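Local coordinates for peptidase S9 prolyl oligopeptidase catalytic domain-containing protein (Pyrococcus horikoshii, PDB 4HXF) that acts as a self-compartmentalizing hexameric serine protease of the acylaminoacyl peptidase type, pairing a beta-propeller with an alpha/beta hydrolase domain that probably cleaves peptides, at residues 320-325 against 337-342; 431-436 against 465-470; 491-496 against 526-531. All coordinates share one frame; numbering follows the deposited sequence.

Contacts 2 and 3 are neighbours in the alpha/beta hydrolase domain, and both reach the inhibitor Y3A. Their centres lie about 11 Å apart. Tyr470 joins them, with its CE1 3.4 Å from Trp494 NE1 and 3.5 Å from Pro527 CD. Contact 2 carries Ser466, which is bonded covalently to Y3A, whereas contact 3 brings Ile491 and Trp494 to the phenylalanine-like side chain of the inhibitor. Contact 1 stands apart, at the last blade of the beta-propeller. Its centre is about 33 Å from that of contact 2 and about 41 Å from that of contact 3, and its nearest atoms are about 17 Å from contact 2 and about 27 Å from contact 3.

Contact 1 of 3, residues 320-325 against 337-342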
loop_
_atom_site.group_PDB
_atom_site.type_symbol
_atom_site.label_atom_id
_atom_site.label_comp_id
_atom_site.label_asym_id
_atom_site.label_seq_id
_atom_site.Cartn_x
_atom_site.Cartn_y
_atom_site.Cartn_z
ATOM N N THR A 320 -38.421 28.919 -6.000
ATOM C CA THR A 320 -37.757 29.138 -4.709
ATOM C C THR A 320 -37.475 27.855 -3.905
ATOM O O THR A 320 -37.004 27.966 -2.792
ATOM C CB THR A 320 -38.574 30.109 -3.828
ATOM O OG1 THR A 320 -39.890 29.562 -3.536
ATOM C CG2 THR A 320 -38.683 31.463 -4.476
ATOM N N ARG A 321 -37.764 26.671 -4.416
ATOM C CA ARG A 321 -37.515 25.386 -3.713
ATOM C C ARG A 321 -37.059 24.307 -4.693
ATOM O O ARG A 321 -37.736 24.054 -5.686
ATOM C CB ARG A 321 -38.802 24.813 -3.050
ATOM C CG ARG A 321 -39.168 25.579 -1.742
ATOM C CD ARG A 321 -38.124 25.307 -0.652
ATOM N NE ARG A 321 -38.204 23.910 -0.151
ATOM C CZ ARG A 321 -38.955 23.472 0.880
ATOM N NH1 ARG A 321 -39.047 22.149 1.176
ATOM N NH2 ARG A 321 -39.629 24.371 1.606
ATOM N N PRO A 322 -35.990 23.638 -4.362
ATOM C CA PRO A 322 -35.690 22.376 -5.051
ATOM C C PRO A 322 -36.817 21.419 -4.921
ATOM O O PRO A 322 -37.669 21.508 -4.026
ATOM C CB PRO A 322 -34.437 21.843 -4.328
ATOM C CG PRO A 322 -33.775 23.095 -3.700
ATOM C CD PRO A 322 -34.966 23.970 -3.324
ATOM N N ALA A 323 -36.774 20.396 -5.774
ATOM C CA ALA A 323 -37.834 19.402 -5.868
ATOM C C ALA A 323 -38.130 18.751 -4.533
ATOM O O ALA A 323 -37.251 18.398 -3.753
ATOM C CB ALA A 323 -37.478 18.259 -6.879
ATOM N N GLU A 324 -39.414 18.538 -4.324
ATOM C CA GLU A 324 -39.918 17.664 -3.284
ATOM C C GLU A 324 -40.894 16.707 -3.940
ATOM O O GLU A 324 -41.429 16.962 -5.004
ATOM C CB GLU A 324 -40.624 18.436 -2.116
ATOM C CG GLU A 324 -39.769 19.413 -1.338
ATOM C CD GLU A 324 -38.759 18.804 -0.372
ATOM O OE1 GLU A 324 -37.902 19.580 0.115
ATOM O OE2 GLU A 324 -38.824 17.566 -0.055
ATOM N N LEU A 325 -41.282 15.652 -3.226
ATOM C CA LEU A 325 -42.180 14.618 -3.758
ATOM C C LEU A 325 -43.580 14.879 -3.305
ATOM O O LEU A 325 -43.851 15.336 -2.149
ATOM C CB LEU A 325 -41.769 13.198 -3.307
ATOM C CG LEU A 325 -42.374 11.960 -4.002
ATOM C CD1 LEU A 325 -41.893 11.842 -5.463
ATOM C CD2 LEU A 325 -41.993 10.744 -3.097
ATOM N N ASP A 337 -40.565 16.867 2.762
ATOM C CA ASP A 337 -40.228 18.197 3.065
ATOM C C ASP A 337 -38.717 18.270 3.475
ATOM O O ASP A 337 -38.348 18.774 4.543
ATOM C CB ASP A 337 -41.054 18.768 4.202
ATOM C CG ASP A 337 -40.923 20.273 4.311
ATOM O OD1 ASP A 337 -40.583 20.940 3.327
ATOM O OD2 ASP A 337 -41.170 20.774 5.428
ATOM N N TYR A 338 -37.874 17.674 2.643
ATOM C CA TYR A 338 -36.441 17.556 2.960
ATOM C C TYR A 338 -35.759 18.860 3.248
ATOM O O TYR A 338 -34.988 18.929 4.199
ATOM C CB TYR A 338 -35.643 16.859 1.858
ATOM C CG TYR A 338 -35.757 15.355 1.881
ATOM C CD1 TYR A 338 -36.778 14.700 1.240
ATOM C CD2 TYR A 338 -34.914 14.601 2.658
ATOM C CE1 TYR A 338 -36.927 13.328 1.261
ATOM C CE2 TYR A 338 -35.099 13.224 2.755
ATOM C CZ TYR A 338 -36.061 12.597 2.022
ATOM O OH TYR A 338 -36.209 11.256 2.129
ATOM N N ASN A 339 -36.099 19.930 2.495
ATOM C CA ASN A 339 -35.426 21.215 2.654
ATOM C C ASN A 339 -36.176 22.253 3.476
ATOM O O ASN A 339 -35.826 23.407 3.512
ATOM C CB ASN A 339 -34.977 21.782 1.302
ATOM C CG ASN A 339 -33.989 20.869 0.574
ATOM O OD1 ASN A 339 -33.003 20.518 1.160
ATOM N ND2 ASN A 339 -34.306 20.476 -0.670
ATOM N N GLY A 340 -37.269 21.762 4.090
ATOM C CA GLY A 340 -38.149 22.644 4.859
ATOM C C GLY A 340 -37.472 23.353 6.003
ATOM O O GLY A 340 -37.770 24.539 6.261
ATOM N N LEU A 341 -36.572 22.678 6.703
ATOM C CA LEU A 341 -35.904 23.318 7.828
ATOM C C LEU A 341 -34.869 24.291 7.376
ATOM O O LEU A 341 -34.724 25.366 7.995
ATOM C CB LEU A 341 -35.357 22.290 8.820
ATOM C CG LEU A 341 -36.354 21.261 9.419
ATOM C CD1 LEU A 341 -35.693 20.325 10.407
ATOM C CD2 LEU A 341 -37.513 22.007 10.087
ATOM N N ILE A 342 -34.095 23.968 6.348
ATOM C CA ILE A 342 -33.194 24.918 5.730
ATOM C C ILE A 342 -33.914 26.178 5.289
ATOM O O ILE A 342 -33.451 27.356 5.554
ATOM C CB ILE A 342 -32.396 24.308 4.578
ATOM C CG1 ILE A 342 -31.396 23.315 5.169
ATOM C CG2 ILE A 342 -31.671 25.420 3.787
ATOM C CD1 ILE A 342 -30.178 24.032 5.837
HETATM O O HOH W 1 -36.930 21.618 -1.470
HETATM O O HOH W 2 -41.511 23.638 3.784
#
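Arg321 meets Asp337 by a salt bridge, and Glu324 takes backbone amides of the turn 337-340. Arg321 NH1 gives a nearly straight salt bridge (169°) to Asp337 OD1 at 2.9 Å. Guanidinium and carboxylate are nearly coplanar. The same nitrogen reaches Glu324 OE1 at 3.0 Å, from above the carboxylate plane. One arginine thus serves two acids, whose OE1 and OD1 lie 4.4 Å apart.

Glu324 bends at chi2 (-74°), which turns CD toward the turn. Its OE1 accepts Asn339 N at 3.0 Å on the syn lone pair, and OE2 accepts Tyr338 N at 2.9 Å. OE2 is also bonded to Thr336 OG1.

Water 1 links Arg321 NE, Pro322 O, Glu324 OE1 and Asn339 ND2. Water 2 joins Arg321 NH2 to Asp337 OD1. Van der Waals contact is slight: Pro322 CB packs against Asn339 ND2 at 3.9 Å, while Asn339 OD1 is bonded to Ala15 N.

The contact ties the last propeller blade to the turn leading into helix 340-343. Asp337 O also bonds Arg116 of the second subunit. With two acids so close, Arg321 probably offsets their mutual repulsion and helps keep both ionised.

Contact 2 of 3, residues 431-436 against 465-470; sequences ERTGLE and ISYGGY. With Y3A (N-[(benzyloxy)carbonyl]glycyl-N-[(2S,3R)-4-chloro-3-hydroxy-1-phenylbutan-2-yl]glycinamide), chain B.
Thr433 is pressed by the hydroxyls of Tyr467 and Tyr470, yet no hydrogen bond crosses between the two segments. The tyrosines sit on the first turn of helix 467-478, which begins directly after Ser466. The sequence around Ser466 fits the nucleophile elbow of the alpha/beta hydrolase fold, a tight turn between strand 460-465 and this helix.

Tyr467 OH lies 3.3 Å from Thr433 CB, and its ring atom CE1 is 3.7 Å from Thr433 CG2. Tyr470 comes across Thr433 at about a right angle. Its OH approaches Thr433 O at 3.1 Å. Both hydroxyls are bonded to other residues: Tyr467 OH to Asp437 OD2 and Tyr470 OH to Leu525 O. Both rings leave the helix with CG anti to the backbone N, chi1 -171° in Tyr467 and 165° in Tyr470, and they reach the same threonine. An alanine in place of Tyr470 would probably leave Leu525 O without this partner and open a gap where the ring lay against Thr433, Trp494 and Pro527.

The segment 431-436 holds a type II turn from Arg432 to Leu435. Gly434 fits it, because at its backbone angles a CB would be jammed against Thr433 O. That CB would also lie only 2.7 Å from Tyr470 OH. Gly434 N is bonded to Asp437 OD1, so Asp437 serves both the turn and Tyr467. Behind the turn, Arg432 grips Glu436 side-on with NE and NH2.

At the start of segment 465-470, away from Thr433, is the reaction centre. Tyr467 N donates to Y3A O4, which is consistent with a place in the oxyanion hole. Ser466 OG is joined covalently to Y3A C4 at 1.5 Å.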
loop_
_atom_site.group_PDB
_atom_site.type_symbol
_atom_site.label_atom_id
_atom_site.label_comp_id
_atom_site.label_asym_id
_atom_site.label_seq_id
_atom_site.Cartn_x
_atom_site.Cartn_y
_atom_site.Cartn_z
ATOM N N GLU A 431 -31.823 30.231 -38.349
ATOM C CA GLU A 431 -31.103 31.111 -39.253
ATOM C C GLU A 431 -31.133 32.565 -38.807
ATOM O O GLU A 431 -30.732 33.436 -39.560
ATOM C CB GLU A 431 -31.554 30.996 -40.764
ATOM C CG GLU A 431 -31.481 29.559 -41.277
ATOM C CD GLU A 431 -31.760 29.517 -42.773
ATOM O OE1 GLU A 431 -32.874 29.079 -43.106
ATOM O OE2 GLU A 431 -30.958 30.025 -43.602
ATOM N N ARG A 432 -31.597 32.834 -37.586
ATOM C CA ARG A 432 -31.760 34.209 -37.075
ATOM C C ARG A 432 -31.179 34.420 -35.701
ATOM O O ARG A 432 -31.567 35.334 -34.969
ATOM C CB ARG A 432 -33.269 34.627 -37.063
ATOM C CG ARG A 432 -34.019 34.399 -38.331
ATOM C CD ARG A 432 -33.629 35.357 -39.330
ATOM N NE ARG A 432 -34.186 36.734 -39.091
ATOM C CZ ARG A 432 -33.811 37.710 -39.931
ATOM N NH1 ARG A 432 -32.969 37.417 -40.963
ATOM N NH2 ARG A 432 -34.111 38.966 -39.698
ATOM N N THR A 433 -30.257 33.571 -35.329
ATOM C CA THR A 433 -29.594 33.751 -33.989
ATOM C C THR A 433 -28.904 35.129 -33.834
ATOM O O THR A 433 -28.190 35.529 -34.718
ATOM C CB THR A 433 -28.518 32.710 -33.788
ATOM O OG1 THR A 433 -27.521 32.736 -34.825
ATOM C CG2 THR A 433 -29.100 31.270 -33.668
ATOM N N GLY A 434 -29.231 35.826 -32.769
ATOM C CA GLY A 434 -28.619 37.168 -32.525
ATOM C C GLY A 434 -29.419 38.292 -33.144
ATOM O O GLY A 434 -29.124 39.466 -32.966
ATOM N N LEU A 435 -30.500 37.963 -33.879
ATOM C CA LEU A 435 -31.280 38.975 -34.576
ATOM C C LEU A 435 -32.515 39.300 -33.753
ATOM O O LEU A 435 -32.390 39.980 -32.752
ATOM C CB LEU A 435 -31.580 38.538 -36.047
ATOM C CG LEU A 435 -30.344 38.195 -36.904
ATOM C CD1 LEU A 435 -30.721 37.819 -38.328
ATOM C CD2 LEU A 435 -29.345 39.397 -36.854
ATOM N N GLU A 436 -33.679 38.805 -34.122
ATOM C CA GLU A 436 -34.898 39.160 -33.333
ATOM C C GLU A 436 -34.819 38.672 -31.881
ATOM O O GLU A 436 -35.322 39.336 -30.966
ATOM C CB GLU A 436 -36.155 38.629 -34.001
ATOM C CG GLU A 436 -36.562 39.267 -35.307
ATOM C CD GLU A 436 -35.715 38.785 -36.484
ATOM O OE1 GLU A 436 -35.135 37.663 -36.543
ATOM O OE2 GLU A 436 -35.606 39.564 -37.433
ATOM N N ILE A 465 -25.106 30.651 -20.027
ATOM C CA ILE A 465 -24.379 29.447 -20.376
ATOM C C ILE A 465 -24.873 28.902 -21.716
ATOM O O ILE A 465 -26.091 28.939 -22.031
ATOM C CB ILE A 465 -24.607 28.348 -19.310
ATOM C CG1 ILE A 465 -24.255 28.839 -17.900
ATOM C CG2 ILE A 465 -23.904 27.028 -19.615
ATOM C CD1 ILE A 465 -24.824 27.985 -16.746
ATOM N N SER A 466 -23.977 28.355 -22.539
ATOM C CA SER A 466 -24.315 27.705 -23.824
ATOM C C SER A 466 -24.857 28.730 -24.783
ATOM O O SER A 466 -24.158 29.703 -25.069
ATOM C CB SER A 466 -25.258 26.509 -23.552
ATOM O OG SER A 466 -25.257 25.768 -24.757
ATOM N N TYR A 467 -26.102 28.586 -25.262
ATOM C CA TYR A 467 -26.681 29.620 -26.128
ATOM C C TYR A 467 -26.713 30.983 -25.362
ATOM O O TYR A 467 -26.639 32.067 -25.985
ATOM C CB TYR A 467 -28.049 29.176 -26.676
ATOM C CG TYR A 467 -28.551 30.133 -27.741
ATOM C CD1 TYR A 467 -27.959 30.123 -29.021
ATOM C CD2 TYR A 467 -29.481 31.114 -27.476
ATOM C CE1 TYR A 467 -28.381 30.997 -30.010
ATOM C CE2 TYR A 467 -29.915 31.990 -28.431
ATOM C CZ TYR A 467 -29.363 31.975 -29.716
ATOM O OH TYR A 467 -29.728 32.874 -30.723
ATOM N N GLY A 468 -26.808 30.914 -24.001
ATOM C CA GLY A 468 -26.839 32.093 -23.190
ATOM C C GLY A 468 -25.448 32.762 -23.157
ATOM O O GLY A 468 -25.341 33.974 -22.971
ATOM N N GLY A 469 -24.434 31.927 -23.280
ATOM C CA GLY A 469 -23.021 32.389 -23.404
ATOM C C GLY A 469 -22.774 33.029 -24.758
ATOM O O GLY A 469 -22.224 34.157 -24.882
ATOM N N TYR A 470 -23.240 32.393 -25.852
ATOM C CA TYR A 470 -23.288 33.034 -27.164
ATOM C C TYR A 470 -23.900 34.410 -27.014
ATOM O O TYR A 470 -23.483 35.411 -27.590
ATOM C CB TYR A 470 -24.182 32.154 -28.121
ATOM C CG TYR A 470 -24.576 32.920 -29.372
ATOM C CD1 TYR A 470 -23.701 33.168 -30.350
ATOM C CD2 TYR A 470 -25.859 33.373 -29.543
ATOM C CE1 TYR A 470 -24.076 33.854 -31.475
ATOM C CE2 TYR A 470 -26.291 34.034 -30.646
ATOM C CZ TYR A 470 -25.355 34.266 -31.676
ATOM O OH TYR A 470 -25.747 35.005 -32.823
HETATM N N3 Y3A B . -29.627 20.942 -26.737
HETATM C CA3 Y3A B . -29.136 22.096 -27.516
HETATM C C3 Y3A B . -27.757 22.416 -26.930
HETATM O O3 Y3A B . -27.035 21.682 -26.286
HETATM C C4 Y3A B . -26.406 24.829 -24.951
HETATM O O4 Y3A B . -27.416 25.769 -25.004
HETATM C CA4 Y3A B . -26.137 24.351 -26.367
HETATM N N4 Y3A B . -27.458 23.938 -26.911
HETATM C CB4 Y3A B . -25.746 25.455 -27.393
HETATM C CG4 Y3A B . -25.512 24.938 -28.774
HETATM C CD1 Y3A B . -24.493 24.043 -29.135
HETATM C CD2 Y3A B . -26.301 25.418 -29.810
HETATM C CE1 Y3A B . -24.291 23.606 -30.431
HETATM C CE2 Y3A B . -26.118 24.986 -31.115
HETATM C CZ4 Y3A B . -25.151 24.077 -31.413
HETATM C C15 Y3A B . -26.352 23.720 -23.834
#

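Contact 3 of 3, residues 491-496 against 526-531. With Y3A (N-[(benzyloxy)carbonyl]glycyl-N-[(2S,3R)-4-chloro-3-hydroxy-1-phenylbutan-2-yl]glycinamide), chain B.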
loop_
_atom_site.group_PDB
_atom_site.type_symbol
_atom_site.label_atom_id
_atom_site.label_comp_id
_atom_site.label_asym_id
_atom_site.label_seq_id
_atom_site.Cartn_x
_atom_site.Cartn_y
_atom_site.Cartn_z
ATOM N N ILE A 491 -20.834 30.035 -27.484
ATOM C CA ILE A 491 -20.402 30.102 -28.861
ATOM C C ILE A 491 -19.946 31.491 -29.211
ATOM O O ILE A 491 -20.619 32.457 -28.945
ATOM C CB ILE A 491 -21.572 29.676 -29.816
ATOM C CG1 ILE A 491 -22.102 28.296 -29.503
ATOM C CG2 ILE A 491 -21.090 29.774 -31.290
ATOM C CD1 ILE A 491 -23.442 28.346 -28.692
ATOM N N SER A 492 -18.752 31.545 -29.790
ATOM C CA SER A 492 -18.179 32.706 -30.457
ATOM C C SER A 492 -18.097 32.569 -31.994
ATOM O O SER A 492 -18.074 33.626 -32.631
ATOM C CB SER A 492 -16.810 33.192 -29.924
ATOM O OG SER A 492 -15.789 32.246 -30.118
ATOM N N TYR A 493 -17.999 31.347 -32.508
ATOM C CA TYR A 493 -17.925 31.135 -33.919
ATOM C C TYR A 493 -18.683 29.953 -34.397
ATOM O O TYR A 493 -18.317 28.787 -34.093
ATOM C CB TYR A 493 -16.432 31.046 -34.364
ATOM C CG TYR A 493 -16.119 30.985 -35.839
ATOM C CD1 TYR A 493 -17.078 31.407 -36.819
ATOM C CD2 TYR A 493 -14.891 30.644 -36.325
ATOM C CE1 TYR A 493 -16.809 31.393 -38.160
ATOM C CE2 TYR A 493 -14.611 30.632 -37.655
ATOM C CZ TYR A 493 -15.570 30.985 -38.611
ATOM O OH TYR A 493 -15.271 31.031 -39.913
ATOM N N TRP A 494 -19.783 30.190 -35.145
ATOM C CA TRP A 494 -20.587 29.066 -35.572
ATOM C C TRP A 494 -19.884 28.055 -36.457
ATOM O O TRP A 494 -20.262 26.845 -36.439
ATOM C CB TRP A 494 -21.896 29.534 -36.234
ATOM C CG TRP A 494 -22.770 30.252 -35.254
ATOM C CD1 TRP A 494 -23.093 31.593 -35.232
ATOM C CD2 TRP A 494 -23.505 29.630 -34.178
ATOM N NE1 TRP A 494 -23.972 31.833 -34.177
ATOM C CE2 TRP A 494 -24.184 30.690 -33.490
ATOM C CE3 TRP A 494 -23.589 28.353 -33.696
ATOM C CZ2 TRP A 494 -25.031 30.466 -32.407
ATOM C CZ3 TRP A 494 -24.437 28.126 -32.613
ATOM C CH2 TRP A 494 -25.106 29.176 -31.970
ATOM N N LEU A 495 -18.918 28.433 -37.270
ATOM C CA LEU A 495 -18.383 27.468 -38.193
ATOM C C LEU A 495 -17.643 26.370 -37.447
ATOM O O LEU A 495 -17.764 25.179 -37.777
ATOM C CB LEU A 495 -17.412 28.068 -39.225
ATOM C CG LEU A 495 -17.027 27.141 -40.359
ATOM C CD1 LEU A 495 -18.185 26.665 -41.220
ATOM C CD2 LEU A 495 -16.032 27.734 -41.324
ATOM N N THR A 496 -16.895 26.715 -36.372
ATOM C CA THR A 496 -16.261 25.674 -35.572
ATOM C C THR A 496 -17.238 24.860 -34.746
ATOM O O THR A 496 -16.976 23.720 -34.363
ATOM C CB THR A 496 -15.083 26.206 -34.733
ATOM O OG1 THR A 496 -15.602 27.108 -33.767
ATOM C CG2 THR A 496 -14.069 26.876 -35.678
ATOM N N SER A 526 -21.680 35.544 -35.778
ATOM C CA SER A 526 -20.715 35.057 -34.823
ATOM C C SER A 526 -20.031 36.201 -34.086
ATOM O O SER A 526 -19.404 37.050 -34.738
ATOM C CB SER A 526 -19.626 34.229 -35.565
ATOM O OG SER A 526 -20.148 32.925 -35.975
ATOM N N PRO A 527 -20.082 36.196 -32.761
ATOM C CA PRO A 527 -19.413 37.268 -31.947
ATOM C C PRO A 527 -17.912 37.486 -32.265
ATOM O O PRO A 527 -17.493 38.633 -32.195
ATOM C CB PRO A 527 -19.605 36.813 -30.502
ATOM C CG PRO A 527 -20.881 35.988 -30.577
ATOM C CD PRO A 527 -20.925 35.357 -31.914
ATOM N N LEU A 528 -17.210 36.411 -32.600
ATOM C CA LEU A 528 -15.777 36.506 -32.849
ATOM C C LEU A 528 -15.431 37.631 -33.795
ATOM O O LEU A 528 -14.456 38.379 -33.573
ATOM C CB LEU A 528 -15.201 35.162 -33.360
ATOM C CG LEU A 528 -13.673 35.107 -33.408
ATOM C CD1 LEU A 528 -13.169 35.033 -32.000
ATOM C CD2 LEU A 528 -13.238 33.806 -34.178
ATOM N N PHE A 529 -16.218 37.795 -34.834
ATOM C CA PHE A 529 -15.890 38.738 -35.892
ATOM C C PHE A 529 -16.132 40.206 -35.495
ATOM O O PHE A 529 -15.710 41.148 -36.215
ATOM C CB PHE A 529 -16.654 38.402 -37.134
ATOM C CG PHE A 529 -16.217 37.159 -37.716
ATOM C CD1 PHE A 529 -16.699 35.964 -37.302
ATOM C CD2 PHE A 529 -15.097 37.156 -38.556
ATOM C CE1 PHE A 529 -16.197 34.789 -37.758
ATOM C CE2 PHE A 529 -14.529 35.957 -39.030
ATOM C CZ PHE A 529 -15.134 34.746 -38.648
ATOM N N TYR A 530 -16.820 40.417 -34.380
ATOM C CA TYR A 530 -17.138 41.745 -33.861
ATOM C C TYR A 530 -16.473 42.060 -32.577
ATOM O O TYR A 530 -16.844 42.993 -31.853
ATOM C CB TYR A 530 -18.683 41.798 -33.630
ATOM C CG TYR A 530 -19.509 41.507 -34.904
ATOM C CD1 TYR A 530 -19.949 40.214 -35.188
ATOM C CD2 TYR A 530 -20.057 42.518 -35.652
ATOM C CE1 TYR A 530 -20.737 39.944 -36.270
ATOM C CE2 TYR A 530 -20.941 42.238 -36.733
ATOM C CZ TYR A 530 -21.271 40.924 -36.999
ATOM O OH TYR A 530 -21.994 40.686 -38.159
ATOM N N ALA A 531 -15.440 41.258 -32.251
ATOM C CA ALA A 531 -14.643 41.472 -31.008
ATOM C C ALA A 531 -14.165 42.898 -30.802
ATOM O O ALA A 531 -14.100 43.324 -29.661
ATOM C CB ALA A 531 -13.466 40.501 -31.080
HETATM N N3 Y3A B . -29.627 20.942 -26.737
HETATM C CA3 Y3A B . -29.136 22.096 -27.516
HETATM C C3 Y3A B . -27.757 22.416 -26.930
HETATM O O3 Y3A B . -27.035 21.682 -26.286
HETATM C C4 Y3A B . -26.406 24.829 -24.951
HETATM O O4 Y3A B . -27.416 25.769 -25.004
HETATM C CA4 Y3A B . -26.137 24.351 -26.367
HETATM N N4 Y3A B . -27.458 23.938 -26.911
HETATM C CB4 Y3A B . -25.746 25.455 -27.393
HETATM C CG4 Y3A B . -25.512 24.938 -28.774
HETATM C CD1 Y3A B . -24.493 24.043 -29.135
HETATM C CD2 Y3A B . -26.301 25.418 -29.810
HETATM C CE1 Y3A B . -24.291 23.606 -30.431
HETATM C CE2 Y3A B . -26.118 24.986 -31.115
HETATM C CZ4 Y3A B . -25.151 24.077 -31.413
HETATM C C15 Y3A B . -26.352 23.720 -23.834
#
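Ser526 and Trp494 form the tight part of the contact, together with Ser492 and Leu528. Ser526 OG accepts Trp494 N, the first amide of helix 494-500, at 2.9 Å and 168°. This OG is also bonded to Tyr522 O. Leu528 N donates to Ser492 O at 2.9 Å. Leu528 CB closes on that same oxygen at 3.3 Å.

Tyr493 and Phe529 add a T-shaped stack. The edge of Phe529 points at the Tyr493 face, with planes at 77° and centroids 5.0 Å apart. With CG anti to the backbone N (chi1 -173°), the Tyr493 ring turns its CD1 edge to Ser526 OG.

Packing is looser at Leu528, whose CD2 stays 4.2 Å from Tyr493 CD2. Beyond it the chain runs on to Tyr530, which is partly exposed and makes no contact with 491-496. The outer end of Tyr493 does not face solvent: its OH is bonded to Tyr493 OH of the third subunit.

On the inhibitor side, Ile491 CD1 lies 3.9 Å from Y3A CB4, and Trp494 CZ3 is 3.9 Å from Y3A CE2. Ile491 CG2 sits over the centre of the Trp494 ring. Together they form part of a hydrophobic wall around the inhibitor's phenyl group, consistent with the S1 pocket of a serine peptidase.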